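Local coordinates for protein transcriptional regulator (Streptococcus dysgalactiae, PDB 4YV9) that probably binds DNA and short peptide pheromones to control quorum-sensing genes, and is caught here in complex with a peptide inhibitor, at residues G141-G149 with N180-S188; Y157-V168 with Y198-L207. All coordinates share one frame; numbering follows the deposited sequence.

Contact 1 of 2, residues G141-G149 with N180-S188; sequences GYYEIILLG and NKTLVTQLS
Ile145 pushes into the surface of the 180-188 helix as a knob into a hole formed by Asn180, Leu183, Val184 and Leu187. With CG1 beside its backbone N (chi1 -63°), its two branches part. Ile145 CD1 runs to Val184 CG2 at 3.8 Å, the two side chains crossing at about a right angle, and also rests on CB of Asn180. Ile145 CG2 turns the other way, its distance to Leu183 CB being 3.9 Å, and touches Leu187 CD1 as well. Tyr142, one turn earlier, presents its ring to Leu183, whose CD1 lies 3.6 Å from Tyr142 CE1, approaching the ring obliquely. Its own helix backs the ring: Ile146 CG1 sits 3.6 Å above the plane, over the centre of one face. The amide of Asn180 lies nearly level with that ring, 18° between planes, with OD1 at the ring edge. Both helices point the same way, their axes 10.5 Å apart and crossing at 24°, and helix 157-169 comes between them in the chain; this fits the stacked helical repeats expected of the TPR-like C-terminal domain of Rgg proteins. Farther along, Leu187 drives its methyls against bare backbone: CD1 is 3.7 Å from Gly149 CA and 3.4 Å from Ile145 O, and Gly149 has no side chain to stand between. No hydrogen bond links the two segments directly. Instead, Glu61 of the second subunit accepts through OE2 from both Tyr142 N, in the first turn of its helix, and Asn180 ND2, a bridge across the start of the contact. Just before that turn, Gly141 N donates to Glu144 OE1. Tyr142, Ile146 and Leu183 also pack against the bound peptide.

Contact 2 of 2, residues Y157-V168 with Y198-L207; sequences YNTLFLLTKEMV and YSYFDHSHYL
Tyr157 and His203 meet through a short hydrogen bond, OH to ND1 at 2.5 Å, made at the edge of the imidazole; either atom could be the donor. With CG anti to the backbone N (chi1 173°), the Phe161 ring extends toward helix 201-215 and stacks face to face on the imidazole, the centroids 3.6 Å apart and the planes within 2° of parallel. Over the opposite face of the imidazole, toward the rim, lies Tyr200 CD1, so His203 is held between two aromatic neighbours. Tyr200 in turn forms an offset stack with Tyr157, centroids 4.5 Å apart and planes at 24°, while Tyr198 turns its edge to the Tyr157 face. This aromatic cluster fastens helix 157-169 to the start of helix 201-215, two helices running almost parallel within the TPR-like helical repeat domain. At its far end Phe161 directs an edge at the face of Tyr206, which also carries Lys165: CD lies over that face, and Lys165 CG is 3.6 Å from Tyr206 OH. Lys165 CG also lies toward the rim of the Phe161 face turned from His203, and Leu207 CG abuts the Phe161 edge, 4.3 Å from CE1. Behind the first shell, Ser195 OG gives Tyr157 OH a second hydrogen-bond partner. Tyr198 and Tyr200 come from the tight connection between helices 179-197 and 201-215: a Schellman motif at Ser199 ends the first, and Tyr200 is the N-cap of the second. There Tyr200 O accepts from both Ser204 N and Ser204 OG, the latter at 2.9 Å.

How the contacts relate
Helices 142-151, 157-169, 179-197 and 201-215 carry the four segments, which alternate along the chain, so contacts 1 and 2 interlock. Their centres are 15 Å apart, and they join where the end of 157-168 packs on 180-188: Val168 CG1 is 3.6 Å from Val184 CG1, and CE of selenomethionine Met167 is 3.8 Å from Leu187 CB. Val184 thus faces both Ile145 and helix 157-169. The centre of contact 1 lies about 5 Å from the centre of the chain; this contact is fully buried and borders both the bound peptide and the second subunit. The centre of contact 2 lies about 19 Å from the chain centre; it is partly open and meets no other protein chain of the assembly.

Contact 1 of 2, residues G141-G149 with N180-S188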
loop_
_atom_site.group_PDB
_atom_site.type_symbol
_atom_site.label_atom_id
_atom_site.label_comp_id
_atom_site.label_asym_id
_atom_site.label_seq_id
_atom_site.Cartn_x
_atom_site.Cartn_y
_atom_site.Cartn_z
ATOM N N GLY B 141 12.143 7.620 -5.180
ATOM C CA GLY B 141 11.239 7.489 -4.054
ATOM C C GLY B 141 9.925 8.127 -4.438
ATOM O O GLY B 141 9.741 8.526 -5.584
ATOM N N TYR B 142 9.010 8.208 -3.479
ATOM C CA TYR B 142 7.719 8.865 -3.688
ATOM C C TYR B 142 7.864 10.254 -4.335
ATOM O O TYR B 142 7.144 10.591 -5.281
ATOM C CB TYR B 142 7.004 8.972 -2.340
ATOM C CG TYR B 142 5.593 9.480 -2.392
ATOM C CD1 TYR B 142 4.560 8.664 -2.824
ATOM C CD2 TYR B 142 5.281 10.771 -1.963
ATOM C CE1 TYR B 142 3.236 9.134 -2.866
ATOM C CE2 TYR B 142 3.978 11.240 -1.988
ATOM C CZ TYR B 142 2.959 10.419 -2.440
ATOM O OH TYR B 142 1.661 10.883 -2.463
ATOM N N TYR B 143 8.805 11.044 -3.822
ATOM C CA TYR B 143 9.086 12.400 -4.334
ATOM C C TYR B 143 9.333 12.431 -5.840
ATOM O O TYR B 143 8.658 13.160 -6.585
ATOM C CB TYR B 143 10.305 12.976 -3.599
ATOM C CG TYR B 143 10.670 14.433 -3.868
ATOM C CD1 TYR B 143 9.793 15.458 -3.541
ATOM C CD2 TYR B 143 11.930 14.777 -4.364
ATOM C CE1 TYR B 143 10.142 16.778 -3.718
ATOM C CE2 TYR B 143 12.289 16.103 -4.547
ATOM C CZ TYR B 143 11.382 17.097 -4.225
ATOM O OH TYR B 143 11.705 18.426 -4.391
ATOM N N GLU B 144 10.299 11.638 -6.291
ATOM C CA GLU B 144 10.680 11.652 -7.698
ATOM C C GLU B 144 9.560 11.111 -8.571
ATOM O O GLU B 144 9.322 11.622 -9.668
ATOM C CB GLU B 144 11.971 10.846 -7.919
ATOM C CG GLU B 144 13.226 11.508 -7.363
ATOM C CD GLU B 144 13.385 11.346 -5.842
ATOM O OE1 GLU B 144 12.840 10.383 -5.258
ATOM O OE2 GLU B 144 14.053 12.202 -5.229
ATOM N N ILE B 145 8.862 10.091 -8.078
ATOM C CA ILE B 145 7.765 9.479 -8.815
ATOM C C ILE B 145 6.610 10.472 -8.986
ATOM O O ILE B 145 6.046 10.603 -10.073
ATOM C CB ILE B 145 7.251 8.188 -8.097
ATOM C CG1 ILE B 145 8.346 7.118 -8.043
ATOM C CG2 ILE B 145 6.014 7.627 -8.801
ATOM C CD1 ILE B 145 8.027 6.008 -7.025
ATOM N N ILE B 146 6.262 11.178 -7.918
ATOM C CA ILE B 146 5.162 12.147 -7.986
ATOM C C ILE B 146 5.538 13.359 -8.857
ATOM O O ILE B 146 4.716 13.885 -9.622
ATOM C CB ILE B 146 4.756 12.606 -6.578
ATOM C CG1 ILE B 146 4.165 11.431 -5.788
ATOM C CG2 ILE B 146 3.755 13.784 -6.639
ATOM C CD1 ILE B 146 2.896 10.882 -6.366
ATOM N N LEU B 147 6.785 13.804 -8.750
ATOM C CA LEU B 147 7.255 14.879 -9.614
ATOM C C LEU B 147 7.111 14.486 -11.085
ATOM O O LEU B 147 6.523 15.225 -11.873
ATOM C CB LEU B 147 8.699 15.236 -9.295
ATOM C CG LEU B 147 8.913 16.086 -8.040
ATOM C CD1 LEU B 147 10.401 16.157 -7.729
ATOM C CD2 LEU B 147 8.316 17.502 -8.245
ATOM N N LEU B 148 7.630 13.316 -11.444
ATOM C CA LEU B 148 7.569 12.845 -12.821
ATOM C C LEU B 148 6.134 12.710 -13.297
ATOM O O LEU B 148 5.795 13.155 -14.391
ATOM C CB LEU B 148 8.282 11.496 -12.983
ATOM C CG LEU B 148 8.123 10.831 -14.353
ATOM C CD1 LEU B 148 8.894 11.620 -15.380
ATOM C CD2 LEU B 148 8.593 9.378 -14.341
ATOM N N GLY B 149 5.301 12.093 -12.468
ATOM C CA GLY B 149 3.914 11.862 -12.818
ATOM C C GLY B 149 3.201 13.165 -13.128
ATOM O O GLY B 149 2.490 13.264 -14.119
ATOM N N ASN B 180 4.890 2.626 -3.559
ATOM C CA ASN B 180 5.664 3.123 -4.698
ATOM C C ASN B 180 5.578 2.213 -5.923
ATOM O O ASN B 180 5.650 2.687 -7.048
ATOM C CB ASN B 180 7.130 3.331 -4.331
ATOM C CG ASN B 180 7.321 4.500 -3.401
ATOM O OD1 ASN B 180 6.372 5.242 -3.129
ATOM N ND2 ASN B 180 8.539 4.664 -2.881
ATOM N N LYS B 181 5.435 0.914 -5.702
ATOM C CA LYS B 181 5.350 -0.033 -6.811
ATOM C C LYS B 181 4.056 0.178 -7.595
ATOM O O LYS B 181 4.031 0.155 -8.834
ATOM C CB LYS B 181 5.442 -1.470 -6.282
ATOM C CG LYS B 181 5.426 -2.516 -7.374
ATOM C CD LYS B 181 5.487 -3.918 -6.801
ATOM C CE LYS B 181 5.544 -4.961 -7.914
ATOM N NZ LYS B 181 5.788 -6.346 -7.381
ATOM N N THR B 182 2.970 0.392 -6.870
ATOM C CA THR B 182 1.695 0.641 -7.527
ATOM C C THR B 182 1.761 1.940 -8.346
ATOM O O THR B 182 1.321 1.979 -9.510
ATOM C CB THR B 182 0.561 0.664 -6.482
ATOM O OG1 THR B 182 0.404 -0.663 -5.963
ATOM C CG2 THR B 182 -0.751 1.082 -7.101
ATOM N N LEU B 183 2.352 2.981 -7.774
ATOM C CA LEU B 183 2.538 4.229 -8.515
ATOM C C LEU B 183 3.406 4.017 -9.757
ATOM O O LEU B 183 3.045 4.466 -10.847
ATOM C CB LEU B 183 3.152 5.322 -7.627
ATOM C CG LEU B 183 2.216 5.951 -6.590
ATOM C CD1 LEU B 183 2.977 6.746 -5.549
ATOM C CD2 LEU B 183 1.209 6.841 -7.283
ATOM N N VAL B 184 4.554 3.362 -9.594
ATOM C CA VAL B 184 5.423 3.083 -10.743
ATOM C C VAL B 184 4.674 2.311 -11.843
ATOM O O VAL B 184 4.870 2.552 -13.046
ATOM C CB VAL B 184 6.679 2.289 -10.327
ATOM C CG1 VAL B 184 7.399 1.756 -11.561
ATOM C CG2 VAL B 184 7.618 3.169 -9.499
ATOM N N THR B 185 3.803 1.394 -11.430
ATOM C CA THR B 185 3.021 0.620 -12.389
ATOM C C THR B 185 2.069 1.542 -13.156
ATOM O O THR B 185 1.980 1.480 -14.384
ATOM C CB THR B 185 2.242 -0.510 -11.688
ATOM O OG1 THR B 185 3.171 -1.346 -10.969
ATOM C CG2 THR B 185 1.496 -1.345 -12.707
ATOM N N GLN B 186 1.392 2.426 -12.431
ATOM C CA GLN B 186 0.483 3.375 -13.057
ATOM C C GLN B 186 1.198 4.291 -14.050
ATOM O O GLN B 186 0.707 4.506 -15.158
ATOM C CB GLN B 186 -0.237 4.190 -11.981
ATOM C CG GLN B 186 -1.262 3.353 -11.212
ATOM C CD GLN B 186 -1.723 3.988 -9.893
ATOM O OE1 GLN B 186 -1.127 4.951 -9.400
ATOM N NE2 GLN B 186 -2.775 3.422 -9.307
ATOM N N LEU B 187 2.364 4.814 -13.676
ATOM C CA LEU B 187 3.094 5.708 -14.576
ATOM C C LEU B 187 3.688 4.972 -15.781
ATOM O O LEU B 187 3.872 5.566 -16.845
ATOM C CB LEU B 187 4.205 6.440 -13.822
ATOM C CG LEU B 187 3.770 7.503 -12.806
ATOM C CD1 LEU B 187 4.963 8.376 -12.470
ATOM C CD2 LEU B 187 2.608 8.360 -13.327
ATOM N N SER B 188 4.004 3.687 -15.615
ATOM C CA SER B 188 4.502 2.893 -16.734
ATOM C C SER B 188 3.388 2.706 -17.753
ATOM O O SER B 188 3.610 2.836 -18.959
ATOM C CB SER B 188 5.035 1.529 -16.271
ATOM O OG SER B 188 6.125 1.685 -15.378
#

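Contact 2 of 2, residues Y157-V168 with Y198-L207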
loop_
_atom_site.group_PDB
_atom_site.type_symbol
_atom_site.label_atom_id
_atom_site.label_comp_id
_atom_site.label_asym_id
_atom_site.label_seq_id
_atom_site.Cartn_x
_atom_site.Cartn_y
_atom_site.Cartn_z
ATOM N N TYR B 157 8.709 13.368 -25.338
ATOM C CA TYR B 157 8.402 11.942 -25.224
ATOM C C TYR B 157 9.638 11.073 -24.986
ATOM O O TYR B 157 9.606 10.146 -24.171
ATOM C CB TYR B 157 7.676 11.416 -26.470
ATOM C CG TYR B 157 7.688 9.902 -26.496
ATOM C CD1 TYR B 157 6.842 9.172 -25.664
ATOM C CD2 TYR B 157 8.580 9.201 -27.302
ATOM C CE1 TYR B 157 6.864 7.791 -25.655
ATOM C CE2 TYR B 157 8.610 7.818 -27.298
ATOM C CZ TYR B 157 7.750 7.118 -26.470
ATOM O OH TYR B 157 7.772 5.744 -26.456
ATOM N N ASN B 158 10.719 11.344 -25.707
ATOM C CA ASN B 158 11.884 10.484 -25.578
ATOM C C ASN B 158 12.556 10.608 -24.222
ATOM O O ASN B 158 13.098 9.629 -23.716
ATOM C CB ASN B 158 12.895 10.756 -26.689
ATOM C CG ASN B 158 12.857 9.692 -27.770
ATOM O OD1 ASN B 158 13.316 8.565 -27.562
ATOM N ND2 ASN B 158 12.302 10.039 -28.927
ATOM N N THR B 159 12.523 11.797 -23.629
ATOM C CA THR B 159 13.084 11.979 -22.301
ATOM C C THR B 159 12.165 11.314 -21.288
ATOM O O THR B 159 12.626 10.687 -20.329
ATOM C CB THR B 159 13.277 13.467 -21.950
ATOM O OG1 THR B 159 14.235 14.045 -22.844
ATOM C CG2 THR B 159 13.766 13.632 -20.509
ATOM N N LEU B 160 10.862 11.443 -21.516
ATOM C CA LEU B 160 9.868 10.801 -20.662
ATOM C C LEU B 160 10.065 9.292 -20.664
ATOM O O LEU B 160 10.056 8.655 -19.610
ATOM C CB LEU B 160 8.452 11.149 -21.129
ATOM C CG LEU B 160 7.280 10.544 -20.351
ATOM C CD1 LEU B 160 7.329 10.944 -18.900
ATOM C CD2 LEU B 160 5.958 10.979 -20.969
ATOM N N PHE B 161 10.256 8.722 -21.851
ATOM C CA PHE B 161 10.468 7.280 -21.961
ATOM C C PHE B 161 11.729 6.840 -21.219
ATOM O O PHE B 161 11.726 5.829 -20.518
ATOM C CB PHE B 161 10.558 6.848 -23.419
ATOM C CG PHE B 161 10.931 5.405 -23.593
ATOM C CD1 PHE B 161 10.035 4.400 -23.261
ATOM C CD2 PHE B 161 12.180 5.051 -24.077
ATOM C CE1 PHE B 161 10.378 3.067 -23.408
ATOM C CE2 PHE B 161 12.525 3.722 -24.233
ATOM C CZ PHE B 161 11.625 2.729 -23.898
ATOM N N LEU B 162 12.804 7.600 -21.390
ATOM C CA LEU B 162 14.074 7.294 -20.742
ATOM C C LEU B 162 13.971 7.450 -19.225
ATOM O O LEU B 162 14.559 6.670 -18.477
ATOM C CB LEU B 162 15.190 8.182 -21.297
ATOM C CG LEU B 162 15.594 7.884 -22.740
ATOM C CD1 LEU B 162 16.756 8.768 -23.187
ATOM C CD2 LEU B 162 15.931 6.404 -22.903
ATOM N N LEU B 163 13.211 8.448 -18.783
ATOM C CA LEU B 163 12.982 8.668 -17.361
ATOM C C LEU B 163 12.159 7.537 -16.776
ATOM O O LEU B 163 12.388 7.113 -15.642
ATOM C CB LEU B 163 12.278 10.006 -17.112
ATOM C CG LEU B 163 13.160 11.255 -17.171
ATOM C CD1 LEU B 163 12.314 12.532 -17.069
ATOM C CD2 LEU B 163 14.223 11.210 -16.073
ATOM N N THR B 164 11.204 7.048 -17.557
ATOM C CA THR B 164 10.358 5.951 -17.111
ATOM C C THR B 164 11.198 4.686 -16.909
ATOM O O THR B 164 11.032 3.989 -15.901
ATOM C CB THR B 164 9.211 5.680 -18.108
ATOM O OG1 THR B 164 8.430 6.873 -18.277
ATOM C CG2 THR B 164 8.308 4.564 -17.589
ATOM N N LYS B 165 12.103 4.408 -17.854
ATOM C CA LYS B 165 13.028 3.274 -17.749
ATOM C C LYS B 165 13.865 3.366 -16.472
ATOM O O LYS B 165 14.062 2.371 -15.781
ATOM C CB LYS B 165 13.965 3.191 -18.966
ATOM C CG LYS B 165 13.344 2.585 -20.218
ATOM C CD LYS B 165 14.373 2.409 -21.342
ATOM C CE LYS B 165 15.389 1.339 -21.002
ATOM N NZ LYS B 165 16.384 1.129 -22.095
ATOM N N GLU B 166 14.370 4.559 -16.177
ATOM C CA GLU B 166 15.126 4.773 -14.950
ATOM C C GLU B 166 14.278 4.442 -13.733
ATOM O O GLU B 166 14.720 3.708 -12.848
ATOM C CB GLU B 166 15.636 6.212 -14.871
ATOM C CG GLU B 166 16.776 6.504 -15.828
ATOM C CD GLU B 166 17.848 5.434 -15.791
ATOM O OE1 GLU B 166 18.481 5.244 -14.730
ATOM O OE2 GLU B 166 18.047 4.769 -16.827
HETATM N N MSE B 167 13.049 4.948 -13.709
HETATM C CA MSE B 167 12.165 4.779 -12.559
HETATM C C MSE B 167 11.772 3.327 -12.294
HETATM O O MSE B 167 11.815 2.873 -11.147
HETATM C CB MSE B 167 10.898 5.609 -12.742
HETATM C CG MSE B 167 9.815 5.304 -11.723
HETATM SE SE MSE B 167 8.146 6.213 -12.249
HETATM C CE MSE B 167 7.772 5.193 -13.871
ATOM N N VAL B 168 11.403 2.598 -13.348
ATOM C CA VAL B 168 10.978 1.208 -13.175
ATOM C C VAL B 168 12.117 0.292 -12.726
ATOM O O VAL B 168 11.876 -0.747 -12.113
ATOM C CB VAL B 168 10.363 0.627 -14.469
ATOM C CG1 VAL B 168 9.056 1.268 -14.753
ATOM C CG2 VAL B 168 11.298 0.803 -15.646
ATOM N N TYR B 198 1.854 7.379 -30.281
ATOM C CA TYR B 198 2.892 7.858 -31.177
ATOM C C TYR B 198 3.471 6.732 -32.035
ATOM O O TYR B 198 4.421 6.950 -32.789
ATOM C CB TYR B 198 4.009 8.524 -30.372
ATOM C CG TYR B 198 3.709 9.923 -29.884
ATOM C CD1 TYR B 198 2.779 10.725 -30.532
ATOM C CD2 TYR B 198 4.374 10.451 -28.781
ATOM C CE1 TYR B 198 2.511 12.012 -30.090
ATOM C CE2 TYR B 198 4.114 11.735 -28.333
ATOM C CZ TYR B 198 3.180 12.509 -28.989
ATOM O OH TYR B 198 2.917 13.790 -28.552
ATOM N N SER B 199 2.899 5.536 -31.910
ATOM C CA SER B 199 3.300 4.374 -32.708
ATOM C C SER B 199 4.758 3.955 -32.479
ATOM O O SER B 199 5.406 3.428 -33.384
ATOM C CB SER B 199 3.066 4.640 -34.203
ATOM O OG SER B 199 1.708 4.955 -34.469
ATOM N N TYR B 200 5.266 4.194 -31.273
ATOM C CA TYR B 200 6.570 3.680 -30.870
ATOM C C TYR B 200 6.408 2.261 -30.339
ATOM O O TYR B 200 6.371 2.052 -29.125
ATOM C CB TYR B 200 7.212 4.569 -29.797
ATOM C CG TYR B 200 7.725 5.892 -30.315
ATOM C CD1 TYR B 200 9.001 6.006 -30.855
ATOM C CD2 TYR B 200 6.938 7.031 -30.259
ATOM C CE1 TYR B 200 9.475 7.218 -31.329
ATOM C CE2 TYR B 200 7.402 8.248 -30.729
ATOM C CZ TYR B 200 8.669 8.336 -31.264
ATOM O OH TYR B 200 9.128 9.545 -31.732
ATOM N N PHE B 201 6.321 1.284 -31.234
ATOM C CA PHE B 201 5.986 -0.076 -30.814
ATOM C C PHE B 201 7.164 -0.812 -30.164
ATOM O O PHE B 201 6.978 -1.789 -29.432
ATOM C CB PHE B 201 5.442 -0.850 -32.006
ATOM C CG PHE B 201 4.194 -0.240 -32.574
ATOM C CD1 PHE B 201 3.060 -0.096 -31.783
ATOM C CD2 PHE B 201 4.162 0.232 -33.875
ATOM C CE1 PHE B 201 1.907 0.483 -32.289
ATOM C CE2 PHE B 201 3.018 0.810 -34.385
ATOM C CZ PHE B 201 1.887 0.935 -33.591
ATOM N N ASP B 202 8.369 -0.326 -30.439
ATOM C CA ASP B 202 9.568 -0.737 -29.717
ATOM C C ASP B 202 9.405 -0.446 -28.233
ATOM O O ASP B 202 9.567 -1.318 -27.370
ATOM C CB ASP B 202 10.782 0.017 -30.266
ATOM C CG ASP B 202 10.489 1.499 -30.490
ATOM O OD1 ASP B 202 9.300 1.845 -30.707
ATOM O OD2 ASP B 202 11.434 2.318 -30.438
ATOM N N HIS B 203 9.088 0.809 -27.948
ATOM C CA HIS B 203 8.907 1.267 -26.591
ATOM C C HIS B 203 7.709 0.587 -25.954
ATOM O O HIS B 203 7.762 0.193 -24.791
ATOM C CB HIS B 203 8.745 2.782 -26.573
ATOM C CG HIS B 203 9.974 3.517 -27.007
ATOM N ND1 HIS B 203 10.068 4.891 -26.987
ATOM C CD2 HIS B 203 11.164 3.063 -27.462
ATOM C CE1 HIS B 203 11.263 5.253 -27.418
ATOM N NE2 HIS B 203 11.947 4.162 -27.715
ATOM N N SER B 204 6.634 0.439 -26.727
ATOM C CA SER B 204 5.434 -0.238 -26.243
ATOM C C SER B 204 5.750 -1.661 -25.777
ATOM O O SER B 204 5.356 -2.065 -24.687
ATOM C CB SER B 204 4.360 -0.277 -27.334
ATOM O OG SER B 204 4.014 1.030 -27.736
ATOM N N HIS B 205 6.473 -2.405 -26.609
ATOM C CA HIS B 205 6.829 -3.787 -26.303
ATOM C C HIS B 205 7.634 -3.893 -25.009
ATOM O O HIS B 205 7.306 -4.704 -24.145
ATOM C CB HIS B 205 7.615 -4.412 -27.453
ATOM C CG HIS B 205 7.976 -5.841 -27.216
ATOM N ND1 HIS B 205 9.138 -6.221 -26.582
ATOM C CD2 HIS B 205 7.311 -6.988 -27.501
ATOM C CE1 HIS B 205 9.183 -7.539 -26.497
ATOM N NE2 HIS B 205 8.086 -8.026 -27.052
ATOM N N TYR B 206 8.681 -3.082 -24.885
ATOM C CA TYR B 206 9.427 -2.984 -23.627
ATOM C C TYR B 206 8.509 -2.750 -22.421
ATOM O O TYR B 206 8.621 -3.440 -21.414
ATOM C CB TYR B 206 10.478 -1.863 -23.709
ATOM C CG TYR B 206 11.169 -1.545 -22.383
ATOM C CD1 TYR B 206 10.601 -0.657 -21.474
ATOM C CD2 TYR B 206 12.388 -2.128 -22.050
ATOM C CE1 TYR B 206 11.218 -0.366 -20.265
ATOM C CE2 TYR B 206 13.021 -1.841 -20.844
ATOM C CZ TYR B 206 12.427 -0.958 -19.955
ATOM O OH TYR B 206 13.029 -0.661 -18.751
ATOM N N LEU B 207 7.604 -1.773 -22.524
ATOM C CA LEU B 207 6.774 -1.372 -21.395
ATOM C C LEU B 207 5.775 -2.446 -20.985
ATOM O O LEU B 207 5.497 -2.634 -19.803
ATOM C CB LEU B 207 6.020 -0.075 -21.720
ATOM C CG LEU B 207 6.895 1.170 -21.672
ATOM C CD1 LEU B 207 6.201 2.365 -22.323
ATOM C CD2 LEU B 207 7.277 1.472 -20.233
#